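Transcriptional regulator, putative (Vibrio cholerae O1 biovar eltor str. N16961, PDB 3BJN) probably binds DNA and regulates transcription as a member of the IclR family, the present chain being its C-terminal domain, which probably receives the effector. Local coordinates at residues A[27-32]-A[43-48]; A[17-22]-A[136-141]; A[122-127]-A[156-161]. All coordinates share one frame; numbering follows the deposited sequence. Where two conformers were deposited one is given.

Contact 1 (A[27-32]-A[43-48]); sequences GEMAAY and VSQRES
Tyr32 is hydrogen-bonded to two successive residues of the facing strand, Val43 and Ser44. Its N gives a hydrogen bond of 2.8 Å to Ser44 O. Its O accepts a hydrogen bond from Val43 N, also at 2.8 Å, and a weak second one from Ser44 N at 3.4 Å. Two residues thus face one, which is a classic beta bulge. Further along, Arg46 N reaches Ala30 O at 2.9 Å with a nearly straight N-H...O angle of 167°. Carbon donors fill in between: Gln45 CA approaches Ala30 O, and Ala31 CA lies 3.2 Å from Ser44 O. Ala31 and Gln45 form the antiparallel non-hydrogen-bonded pair. Ala30 N is buried here and has no partner in the model.

The Tyr32 side chain has CG anti to the backbone N (chi1 179°). It lies beside Val43 and points the same way, with CD2 4.0 Å from Val43 CB in an oblique approach. Gln45 is extended, its CG 4.3 Å from Ala31 CB, and its NE2 is hydrogen-bonded to Phe56 O. The selenomethionine Met29 packs by Gln45, Glu47 and Ser48 in one of two conformers, so the details are doubtful.

The two strands form a hairpin, and their short segments run antiparallel, at 169°. Helix 12-26 covers the face with Tyr32 and Ser44, through Val15 and Leu19. Ala31 lies on the other face, against Met141. The backbone of Ala31 is hydrogen-bonded to Ser139, so strand 133-143 continues the sheet beside strand 29-36.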
ATOM      1  N   GLY A  27     -15.628   5.622   0.830  1.00 11.96           N
ATOM      2  CA  GLY A  27     -16.265   5.523  -0.496  1.00 12.94           C
ATOM      3  C   GLY A  27     -15.249   5.212  -1.580  1.00 13.61           C
ATOM      4  O   GLY A  27     -15.419   5.638  -2.731  1.00 14.27           O
ATOM      5  N   GLU A  28     -14.191   4.502  -1.213  1.00 13.64           N
ATOM      6  CA  GLU A  28     -13.142   4.138  -2.191  1.00 13.25           C
ATOM      7  C   GLU A  28     -12.761   2.664  -2.102  1.00 14.45           C
ATOM      8  O   GLU A  28     -12.989   1.990  -1.077  1.00 13.91           O
ATOM      9  CB  GLU A  28     -11.869   4.963  -1.911  1.00 13.44           C
ATOM     10  CG  GLU A  28     -12.076   6.488  -1.952  1.00 13.64           C
ATOM     11  CD  GLU A  28     -12.477   7.059  -3.326  1.00 15.69           C
ATOM     12  OE1 GLU A  28     -12.404   6.364  -4.368  1.00 15.58           O
ATOM     13  OE2 GLU A  28     -12.892   8.249  -3.362  1.00 16.83           O
HETATM   14  N   MSE A  29     -12.157   2.182  -3.186  1.00 14.82           N
HETATM   15  CA  MSE A  29     -11.513   0.866  -3.252  0.50 18.76           C
HETATM   16  C   MSE A  29     -10.409   0.789  -2.222  1.00 16.61           C
HETATM   17  O   MSE A  29      -9.695   1.785  -2.016  1.00 15.73           O
HETATM   18  CB  MSE A  29     -10.798   0.702  -4.592  0.50 18.01           C
HETATM   19  CG  MSE A  29     -11.625   0.707  -5.809  0.50 21.12           C
HETATM   20 SE   MSE A  29     -10.454  -0.075  -7.171  0.50 31.51          SE
HETATM   21  CE  MSE A  29     -10.701  -1.840  -6.661  0.50 16.69           C
ATOM     22  N   ALA A  30     -10.237  -0.380  -1.603  1.00 16.42           N
ATOM     23  CA  ALA A  30      -9.178  -0.561  -0.603  1.00 15.64           C
ATOM     24  C   ALA A  30      -8.608  -1.953  -0.775  1.00 15.61           C
ATOM     25  O   ALA A  30      -9.324  -2.883  -1.178  1.00 15.74           O
ATOM     26  CB  ALA A  30      -9.740  -0.396   0.809  1.00 17.85           C
ATOM     27  N   ALA A  31      -7.323  -2.098  -0.485  1.00 13.98           N
ATOM     28  CA  ALA A  31      -6.685  -3.406  -0.646  1.00 14.34           C
ATOM     29  C   ALA A  31      -5.677  -3.681   0.459  1.00 14.57           C
ATOM     30  O   ALA A  31      -5.172  -2.754   1.098  1.00 14.48           O
ATOM     31  CB  ALA A  31      -5.982  -3.479  -1.976  1.00 14.92           C
ATOM     32  N   TYR A  32      -5.407  -4.975   0.661  1.00 14.20           N
ATOM     33  CA  TYR A  32      -4.323  -5.442   1.516  1.00 14.31           C
ATOM     34  C   TYR A  32      -3.292  -6.087   0.621  1.00 15.22           C
ATOM     35  O   TYR A  32      -3.602  -7.023  -0.136  1.00 13.99           O
ATOM     36  CB  TYR A  32      -4.865  -6.483   2.479  1.00 15.29           C
ATOM     37  CG  TYR A  32      -3.841  -7.072   3.402  1.00 16.30           C
ATOM     38  CD1 TYR A  32      -3.161  -6.271   4.306  1.00 19.24           C
ATOM     39  CD2 TYR A  32      -3.564  -8.430   3.364  1.00 18.70           C
ATOM     40  CE1 TYR A  32      -2.215  -6.844   5.189  1.00 20.94           C
ATOM     41  CE2 TYR A  32      -2.635  -9.003   4.226  1.00 21.95           C
ATOM     42  CZ  TYR A  32      -1.958  -8.199   5.110  1.00 20.79           C
ATOM     43  OH  TYR A  32      -1.054  -8.784   5.976  1.00 23.27           O
ATOM     44  N   VAL A  43      -3.540  -9.218  -1.951  1.00 15.48           N
ATOM     45  CA  VAL A  43      -4.103 -10.414  -1.330  1.00 16.19           C
ATOM     46  C   VAL A  43      -5.623 -10.329  -1.157  1.00 16.17           C
ATOM     47  O   VAL A  43      -6.351 -11.331  -1.303  1.00 16.90           O
ATOM     48  CB  VAL A  43      -3.425 -10.689   0.029  1.00 16.07           C
ATOM     49  CG1 VAL A  43      -4.135 -11.786   0.811  1.00 17.74           C
ATOM     50  CG2 VAL A  43      -1.958 -11.091  -0.205  1.00 17.30           C
ATOM     51  N   SER A  44      -6.108  -9.128  -0.865  1.00 16.30           N
ATOM     52  CA  SER A  44      -7.537  -8.934  -0.681  1.00 15.58           C
ATOM     53  C   SER A  44      -7.886  -7.535  -1.161  1.00 16.56           C
ATOM     54  O   SER A  44      -7.142  -6.596  -0.914  1.00 15.94           O
ATOM     55  CB  SER A  44      -7.920  -9.103   0.784  1.00 15.68           C
ATOM     56  OG  SER A  44      -9.349  -9.002   0.953  1.00 18.41           O
ATOM     57  N   GLN A  45      -9.003  -7.414  -1.877  1.00 18.30           N
ATOM     58  CA  GLN A  45      -9.377  -6.128  -2.450  1.00 19.08           C
ATOM     59  C   GLN A  45     -10.882  -5.954  -2.443  1.00 20.39           C
ATOM     60  O   GLN A  45     -11.612  -6.908  -2.756  1.00 20.03           O
ATOM     61  CB  GLN A  45      -8.891  -6.062  -3.885  1.00 20.60           C
ATOM     62  CG  GLN A  45      -9.110  -4.724  -4.582  1.00 25.35           C
ATOM     63  CD  GLN A  45      -8.651  -4.789  -6.009  1.00 29.99           C
ATOM     64  OE1 GLN A  45      -9.175  -5.583  -6.793  1.00 34.70           O
ATOM     65  NE2 GLN A  45      -7.646  -4.010  -6.349  1.00 33.36           N
ATOM     66  N   ARG A  46     -11.337  -4.748  -2.131  0.50 20.41           N
ATOM     67  CA  ARG A  46     -12.775  -4.463  -2.096  0.50 21.22           C
ATOM     68  C   ARG A  46     -13.429  -4.294  -3.477  0.50 21.46           C
ATOM     69  O   ARG A  46     -14.591  -4.632  -3.673  0.50 22.91           O
ATOM     70  CB  ARG A  46     -13.069  -3.272  -1.165  1.00 21.77           C
ATOM     71  CG  ARG A  46     -12.788  -3.544   0.215  1.00 22.45           C
ATOM     72  CD  ARG A  46     -13.679  -4.551   0.711  1.00 23.71           C
ATOM     73  NE  ARG A  46     -15.060  -4.142   0.536  1.00 28.45           N
ATOM     74  CZ  ARG A  46     -16.075  -4.874   0.955  1.00 31.38           C
ATOM     75  NH1 ARG A  46     -15.826  -6.023   1.553  1.00 28.97           N
ATOM     76  NH2 ARG A  46     -17.328  -4.458   0.792  1.00 32.88           N
ATOM     77  N   GLU A  47     -12.712  -3.787  -4.455  0.50 21.04           N
ATOM     78  CA  GLU A  47     -13.413  -3.506  -5.681  0.50 21.08           C
ATOM     79  C   GLU A  47     -14.293  -2.273  -5.612  0.50 19.99           C
ATOM     80  O   GLU A  47     -15.091  -2.029  -4.688  0.50 18.99           O
ATOM     81  CB  GLU A  47     -14.220  -4.723  -6.182  0.50 20.81           C
ATOM     82  CG  GLU A  47     -15.731  -4.774  -5.802  0.50 24.54           C
ATOM     83  CD  GLU A  47     -16.594  -5.389  -6.906  0.50 27.97           C
ATOM     84  OE1 GLU A  47     -17.836  -5.480  -6.736  0.50 30.78           O
ATOM     85  OE2 GLU A  47     -16.032  -5.791  -7.957  0.50 30.45           O
ATOM     86  N   SER A  48     -14.162  -1.553  -6.702  1.00 19.52           N
ATOM     87  CA  SER A  48     -14.704  -0.210  -6.916  1.00 18.54           C
ATOM     88  C   SER A  48     -16.188  -0.312  -7.170  1.00 18.55           C
ATOM     89  O   SER A  48     -16.655  -1.142  -7.977  1.00 18.19           O
ATOM     90  CB  SER A  48     -14.027   0.415  -8.147  1.00 17.95           C
ATOM     91  OG  SER A  48     -14.657   1.644  -8.516  1.00 16.75           O
TER

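Contact 2 (A[17-22]-A[136-141]); sequences AVLSRL and GAISVM
Leu22 has its CG anti to the backbone N (chi1 178°), which brings CG to Val140 CG2. The next torsion leaves CD2 anti to CA, and this methyl reaches Ile138. Ile138 has CG1 beside its own backbone N (chi1 -69°), and this leaves CG2 anti to that N. The two side chains slide past each other in opposite directions. Leu22 CD2 meets Ile138 CG2 at 3.5 Å, a little tighter than usual for two methyl groups. The same CD2 also lies 4.0 Å from Val140 CG2, so one methyl of the helix touches two residues of the strand.

The other branch of Ile138 serves the preceding turn of the helix. Its CD1 lies 3.7 Å from Leu19 CD2, where the two side chains cross obliquely. Val18 CG1 is more distant from this CD1, at 4.3 Å. Every contact is apolar. The axes of the short helix and strand segments are 10.4 Å apart and only 24° from parallel.

Ala30 packs on Leu19 and Leu22, Tyr32 on Ile138, Val158 on Val140 and Ala161 on Val18. A helix lying on an antiparallel sheet in this way fits the GAF-like alpha/beta fold of IclR C-terminal domains.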
ATOM      1  N   ALA A  17     -12.668  -7.722   7.140  1.00 14.83           N
ATOM      2  CA  ALA A  17     -13.482  -6.824   7.974  1.00 14.58           C
ATOM      3  C   ALA A  17     -12.942  -5.394   7.959  1.00 15.37           C
ATOM      4  O   ALA A  17     -13.706  -4.444   7.817  1.00 15.39           O
ATOM      5  CB  ALA A  17     -13.555  -7.361   9.414  1.00 15.30           C
ATOM      6  N   VAL A  18     -11.614  -5.250   8.087  1.00 15.52           N
ATOM      7  CA  VAL A  18     -10.979  -3.937   8.052  1.00 15.41           C
ATOM      8  C   VAL A  18     -11.171  -3.263   6.677  1.00 14.96           C
ATOM      9  O   VAL A  18     -11.476  -2.054   6.591  1.00 13.76           O
ATOM     10  CB  VAL A  18      -9.480  -4.062   8.440  1.00 16.58           C
ATOM     11  CG1 VAL A  18      -8.686  -2.893   7.926  1.00 19.54           C
ATOM     12  CG2 VAL A  18      -9.347  -4.253   9.986  1.00 16.85           C
ATOM     13  N   LEU A  19     -11.043  -4.029   5.592  1.00 13.98           N
ATOM     14  CA  LEU A  19     -11.202  -3.421   4.252  1.00 13.10           C
ATOM     15  C   LEU A  19     -12.647  -3.047   3.968  1.00 12.97           C
ATOM     16  O   LEU A  19     -12.942  -2.027   3.324  1.00 12.89           O
ATOM     17  CB  LEU A  19     -10.713  -4.370   3.163  1.00 13.43           C
ATOM     18  CG  LEU A  19      -9.211  -4.639   3.183  1.00 11.42           C
ATOM     19  CD1 LEU A  19      -8.954  -5.708   2.119  1.00 13.94           C
ATOM     20  CD2 LEU A  19      -8.397  -3.364   2.906  1.00 14.71           C
ATOM     21  N   SER A  20     -13.571  -3.884   4.440  1.00 13.21           N
ATOM     22  CA  SER A  20     -14.998  -3.561   4.296  1.00 14.33           C
ATOM     23  C   SER A  20     -15.325  -2.216   4.959  1.00 13.51           C
ATOM     24  O   SER A  20     -15.931  -1.315   4.356  1.00 14.20           O
ATOM     25  CB  SER A  20     -15.815  -4.665   4.929  1.00 14.30           C
ATOM     26  OG  SER A  20     -17.200  -4.340   4.941  1.00 18.10           O
ATOM     27  N   ARG A  21     -14.905  -2.064   6.216  1.00 13.62           N
ATOM     28  CA  ARG A  21     -15.145  -0.799   6.926  1.00 13.16           C
ATOM     29  C   ARG A  21     -14.476   0.383   6.217  1.00 13.52           C
ATOM     30  O   ARG A  21     -15.064   1.456   6.089  1.00 13.53           O
ATOM     31  CB  ARG A  21     -14.635  -0.895   8.371  1.00 13.92           C
ATOM     32  CG  ARG A  21     -14.881   0.406   9.125  1.00 15.98           C
ATOM     33  CD  ARG A  21     -14.581   0.240  10.610  1.00 19.11           C
ATOM     34  NE  ARG A  21     -13.142   0.075  10.791  1.00 25.37           N
ATOM     35  CZ  ARG A  21     -12.467   0.378  11.903  1.00 26.62           C
ATOM     36  NH1 ARG A  21     -13.103   0.888  12.956  1.00 28.31           N
ATOM     37  NH2 ARG A  21     -11.155   0.164  11.958  1.00 28.22           N
ATOM     38  N   LEU A  22     -13.230   0.176   5.786  1.00 13.11           N
ATOM     39  CA  LEU A  22     -12.450   1.247   5.176  1.00 12.57           C
ATOM     40  C   LEU A  22     -13.166   1.772   3.934  1.00 12.65           C
ATOM     41  O   LEU A  22     -13.269   2.993   3.741  1.00 12.97           O
ATOM     42  CB  LEU A  22     -11.081   0.703   4.807  1.00 13.03           C
ATOM     43  CG  LEU A  22     -10.175   1.694   4.106  1.00 11.08           C
ATOM     44  CD1 LEU A  22     -10.008   3.051   4.845  1.00 14.28           C
ATOM     45  CD2 LEU A  22      -8.821   0.970   4.004  1.00 14.86           C
ATOM     46  N   GLY A 136       2.671  -6.443   5.731  1.00 17.43           N
ATOM     47  CA  GLY A 136       1.883  -6.025   4.582  1.00 16.85           C
ATOM     48  C   GLY A 136       1.570  -4.546   4.614  1.00 16.47           C
ATOM     49  O   GLY A 136       2.233  -3.759   5.310  1.00 16.79           O
ATOM     50  N   ALA A 137       0.573  -4.153   3.834  1.00 15.93           N
ATOM     51  CA  ALA A 137       0.157  -2.745   3.825  1.00 16.47           C
ATOM     52  C   ALA A 137      -1.308  -2.673   3.516  1.00 16.75           C
ATOM     53  O   ALA A 137      -1.803  -3.490   2.748  1.00 18.21           O
ATOM     54  CB  ALA A 137       0.934  -1.942   2.819  1.00 16.71           C
ATOM     55  N   ILE A 138      -1.991  -1.671   4.080  1.00 16.81           N
ATOM     56  CA  ILE A 138      -3.377  -1.366   3.675  1.00 17.08           C
ATOM     57  C   ILE A 138      -3.311  -0.154   2.795  1.00 17.48           C
ATOM     58  O   ILE A 138      -2.575   0.793   3.101  1.00 16.69           O
ATOM     59  CB  ILE A 138      -4.274  -1.031   4.914  1.00 17.15           C
ATOM     60  CG1 ILE A 138      -4.496  -2.293   5.763  1.00 19.75           C
ATOM     61  CG2 ILE A 138      -5.609  -0.343   4.461  1.00 18.28           C
ATOM     62  CD1 ILE A 138      -5.401  -3.341   5.112  1.00 23.60           C
ATOM     63  N   SER A 139      -4.074  -0.154   1.708  1.00 17.87           N
ATOM     64  CA  SER A 139      -4.013   0.923   0.737  0.50 17.94           C
ATOM     65  C   SER A 139      -5.402   1.302   0.247  1.00 18.77           C
ATOM     66  O   SER A 139      -6.276   0.437   0.159  1.00 18.69           O
ATOM     67  CB  SER A 139      -3.173   0.476  -0.454  0.50 18.41           C
ATOM     68  OG  SER A 139      -1.869   0.070  -0.045  0.50 16.98           O
ATOM     69  N   VAL A 140      -5.582   2.584  -0.044  1.00 18.34           N
ATOM     70  CA  VAL A 140      -6.722   3.048  -0.834  1.00 18.55           C
ATOM     71  C   VAL A 140      -6.157   3.520  -2.163  1.00 18.54           C
ATOM     72  O   VAL A 140      -5.122   4.220  -2.211  1.00 18.30           O
ATOM     73  CB  VAL A 140      -7.484   4.169  -0.124  1.00 18.28           C
ATOM     74  CG1 VAL A 140      -8.340   5.024  -1.117  1.00 20.45           C
ATOM     75  CG2 VAL A 140      -8.346   3.561   1.016  1.00 18.17           C
HETATM   76  N   MSE A 141      -6.819   3.100  -3.239  1.00 19.50           N
HETATM   77  CA  MSE A 141      -6.498   3.505  -4.620  1.00 21.45           C
HETATM   78  C   MSE A 141      -7.717   4.252  -5.117  1.00 20.42           C
HETATM   79  O   MSE A 141      -8.822   3.698  -5.104  1.00 19.46           O
HETATM   80  CB  MSE A 141      -6.262   2.265  -5.492  1.00 22.69           C
HETATM   81  CG  MSE A 141      -5.038   1.464  -5.102  1.00 29.38           C
HETATM   82 SE   MSE A 141      -5.520   0.155  -3.716  1.00 49.16          SE
HETATM   83  CE  MSE A 141      -5.381  -1.425  -4.853  1.00 42.40           C
TER

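Contact 3 (A[122-127]-A[156-161]); sequences SGISAP and LHVLQA
Gln160 OE1 is held by His157 ND1, and more weakly by Gln25 NE2 of helix 12-26, on the same helix whose Val158 meets Ile124 and Ala126 of the strand. His157 ND1 donates to Gln160 OE1 at 2.9 Å, three residues on. The bond is nearly straight, at 162°, and OE1 lies close to the plane of the imidazole ring. This limits the rotation of the ring.

Val158 does most of the work across the contact. Its CG1 is anti to the backbone N (chi1 163°) and lies against the peptide joining Ser125 to Ala126. It is 3.6 Å from Ala126 N and 3.8 Å from Ser125 C. The same methyl also touches Ala126 CB, at 3.8 Å. The other methyl of Val158, CG2, lies 4.0 Å from Ile124 O and meets Ile124 CG2 only loosely. Leu159 joins from the flank, with its CD2 4.0 Å from Ala126 CB. Ala126 is small, and its CA is only 5.7 Å from the CA of Leu159. The axes of the short segments cross at -30°, with a closest approach of 7.5 Å.

Val140 on the next strand also packs on Val158. Ser125 points away from the helix and touches Ala68 and Val72 of helix 67-76. In one of two conformers, its OG is hydrogen-bonded to Ser139 and Ser69. The arrangement is that of an antiparallel sheet covered on both faces, with helices 12-26 and 144-163 on one and helix 67-76 on the other.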
ATOM      1  N   SER A 122      -4.477   7.921  -7.554  1.00 17.41           N
ATOM      2  CA  SER A 122      -3.553   8.149  -6.422  1.00 18.09           C
ATOM      3  C   SER A 122      -3.586   6.948  -5.485  1.00 18.90           C
ATOM      4  O   SER A 122      -4.547   6.145  -5.526  1.00 19.99           O
ATOM      5  CB  SER A 122      -3.961   9.428  -5.682  1.00 19.78           C
ATOM      6  OG  SER A 122      -3.801  10.565  -6.522  1.00 20.45           O
ATOM      7  N   GLY A 123      -2.545   6.792  -4.676  1.00 18.00           N
ATOM      8  CA  GLY A 123      -2.510   5.782  -3.629  1.00 18.14           C
ATOM      9  C   GLY A 123      -2.196   6.383  -2.276  1.00 17.98           C
ATOM     10  O   GLY A 123      -1.394   7.316  -2.178  1.00 17.67           O
ATOM     11  N   ILE A 124      -2.833   5.845  -1.233  1.00 17.29           N
ATOM     12  CA  ILE A 124      -2.512   6.225   0.159  1.00 17.50           C
ATOM     13  C   ILE A 124      -2.379   4.924   0.938  1.00 16.51           C
ATOM     14  O   ILE A 124      -3.278   4.081   0.890  1.00 17.19           O
ATOM     15  CB  ILE A 124      -3.593   7.163   0.790  1.00 17.37           C
ATOM     16  CG1 ILE A 124      -3.561   8.507   0.050  1.00 20.13           C
ATOM     17  CG2 ILE A 124      -3.292   7.360   2.278  1.00 17.85           C
ATOM     18  CD1 ILE A 124      -4.728   9.502   0.339  1.00 20.28           C
ATOM     19  N   SER A 125      -1.250   4.716   1.614  1.00 16.81           N
ATOM     20  CA  SER A 125      -0.983   3.398   2.195  0.50 17.30           C
ATOM     21  C   SER A 125      -0.278   3.487   3.533  1.00 17.23           C
ATOM     22  O   SER A 125       0.486   4.426   3.783  1.00 17.79           O
ATOM     23  CB  SER A 125      -0.158   2.528   1.240  0.50 18.05           C
ATOM     24  OG  SER A 125      -0.675   2.585  -0.073  0.50 20.36           O
ATOM     25  N   ALA A 126      -0.565   2.510   4.393  1.00 16.09           N
ATOM     26  CA  ALA A 126       0.087   2.435   5.701  1.00 15.79           C
ATOM     27  C   ALA A 126       0.528   1.000   5.978  1.00 16.20           C
ATOM     28  O   ALA A 126      -0.112   0.078   5.503  1.00 16.58           O
ATOM     29  CB  ALA A 126      -0.855   2.954   6.800  1.00 15.71           C
ATOM     30  N   PRO A 127       1.618   0.820   6.737  1.00 16.17           N
ATOM     31  CA  PRO A 127       2.169  -0.531   6.929  1.00 17.00           C
ATOM     32  C   PRO A 127       1.370  -1.326   7.956  1.00 17.62           C
ATOM     33  O   PRO A 127       0.832  -0.754   8.921  1.00 18.27           O
ATOM     34  CB  PRO A 127       3.566  -0.260   7.499  1.00 17.23           C
ATOM     35  CG  PRO A 127       3.397   1.052   8.279  1.00 16.97           C
ATOM     36  CD  PRO A 127       2.404   1.847   7.482  1.00 16.65           C
ATOM     37  N   LEU A 156      -6.307   9.329   7.448  1.00 16.30           N
ATOM     38  CA  LEU A 156      -6.680   8.907   8.805  1.00 16.48           C
ATOM     39  C   LEU A 156      -7.333   7.515   8.789  1.00 16.23           C
ATOM     40  O   LEU A 156      -7.004   6.661   9.618  1.00 15.36           O
ATOM     41  CB  LEU A 156      -7.556   9.954   9.499  1.00 15.73           C
ATOM     42  CG  LEU A 156      -6.769  11.226   9.853  1.00 16.73           C
ATOM     43  CD1 LEU A 156      -7.774  12.245  10.349  1.00 18.59           C
ATOM     44  CD2 LEU A 156      -5.644  11.002  10.899  1.00 19.09           C
ATOM     45  N   HIS A 157      -8.236   7.258   7.836  1.00 16.82           N
ATOM     46  CA  HIS A 157      -8.904   5.968   7.810  1.00 16.59           C
ATOM     47  C   HIS A 157      -7.961   4.816   7.415  1.00 16.53           C
ATOM     48  O   HIS A 157      -8.081   3.693   7.925  1.00 16.46           O
ATOM     49  CB  HIS A 157     -10.121   6.006   6.865  1.00 16.57           C
ATOM     50  CG  HIS A 157     -11.317   6.713   7.435  1.00 15.62           C
ATOM     51  ND1 HIS A 157     -11.802   6.467   8.709  1.00 16.53           N
ATOM     52  CD2 HIS A 157     -12.146   7.630   6.881  1.00 17.21           C
ATOM     53  CE1 HIS A 157     -12.878   7.229   8.913  1.00 16.38           C
ATOM     54  NE2 HIS A 157     -13.127   7.906   7.805  1.00 14.88           N
ATOM     55  N   VAL A 158      -6.995   5.111   6.555  1.00 16.11           N
ATOM     56  CA  VAL A 158      -5.997   4.100   6.155  1.00 17.37           C
ATOM     57  C   VAL A 158      -5.083   3.761   7.337  1.00 17.33           C
ATOM     58  O   VAL A 158      -4.836   2.592   7.633  1.00 17.78           O
ATOM     59  CB  VAL A 158      -5.215   4.605   4.912  1.00 16.35           C
ATOM     60  CG1 VAL A 158      -3.898   3.819   4.689  1.00 17.78           C
ATOM     61  CG2 VAL A 158      -6.106   4.516   3.678  1.00 16.89           C
ATOM     62  N   LEU A 159      -4.610   4.791   8.043  1.00 16.36           N
ATOM     63  CA  LEU A 159      -3.853   4.566   9.268  1.00 17.39           C
ATOM     64  C   LEU A 159      -4.668   3.730  10.274  1.00 17.14           C
ATOM     65  O   LEU A 159      -4.164   2.787  10.876  1.00 17.59           O
ATOM     66  CB  LEU A 159      -3.449   5.911   9.869  1.00 17.17           C
ATOM     67  CG  LEU A 159      -2.307   6.641   9.154  1.00 18.67           C
ATOM     68  CD1 LEU A 159      -2.244   8.106   9.553  1.00 17.77           C
ATOM     69  CD2 LEU A 159      -0.948   5.912   9.433  1.00 17.20           C
ATOM     70  N   GLN A 160      -5.937   4.090  10.436  1.00 16.58           N
ATOM     71  CA  GLN A 160      -6.845   3.424  11.362  1.00 16.45           C
ATOM     72  C   GLN A 160      -7.002   1.942  10.997  1.00 17.15           C
ATOM     73  O   GLN A 160      -6.949   1.072  11.869  1.00 16.64           O
ATOM     74  CB  GLN A 160      -8.202   4.156  11.280  1.00 16.62           C
ATOM     75  CG  GLN A 160      -9.272   3.574  12.149  1.00 16.91           C
ATOM     76  CD  GLN A 160     -10.574   4.340  12.019  1.00 18.60           C
ATOM     77  OE1 GLN A 160     -10.819   5.020  11.012  1.00 18.13           O
ATOM     78  NE2 GLN A 160     -11.429   4.203  13.018  1.00 19.42           N
ATOM     79  N   ALA A 161      -7.170   1.678   9.700  1.00 17.32           N
ATOM     80  CA  ALA A 161      -7.301   0.309   9.202  1.00 17.39           C
ATOM     81  C   ALA A 161      -6.058  -0.529   9.488  1.00 17.87           C
ATOM     82  O   ALA A 161      -6.154  -1.627  10.012  1.00 17.61           O
ATOM     83  CB  ALA A 161      -7.612   0.322   7.691  1.00 18.29           C
TER

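How the contacts relate
The chain enters through helix 12-26, which opens contact 2. Strands 29-36 and 39-45 follow as a hairpin, and contact 1 closes this short loop. Contact 1 falls wholly within the much longer loop that contact 2 closes at strand 133-143. Contact 3 opens on strand 121-130, before contact 2 has closed, and closes on the final helix, so these two cross. Contacts 1 and 3 come one after the other and do not touch. Strand 133-143 lies between them in the sheet, with strand 29-36 on one side and strand 121-130 on the other. Val18 CG1 meets Ala161 CB at 3.4 Å, so the first and last helices pack together on one face.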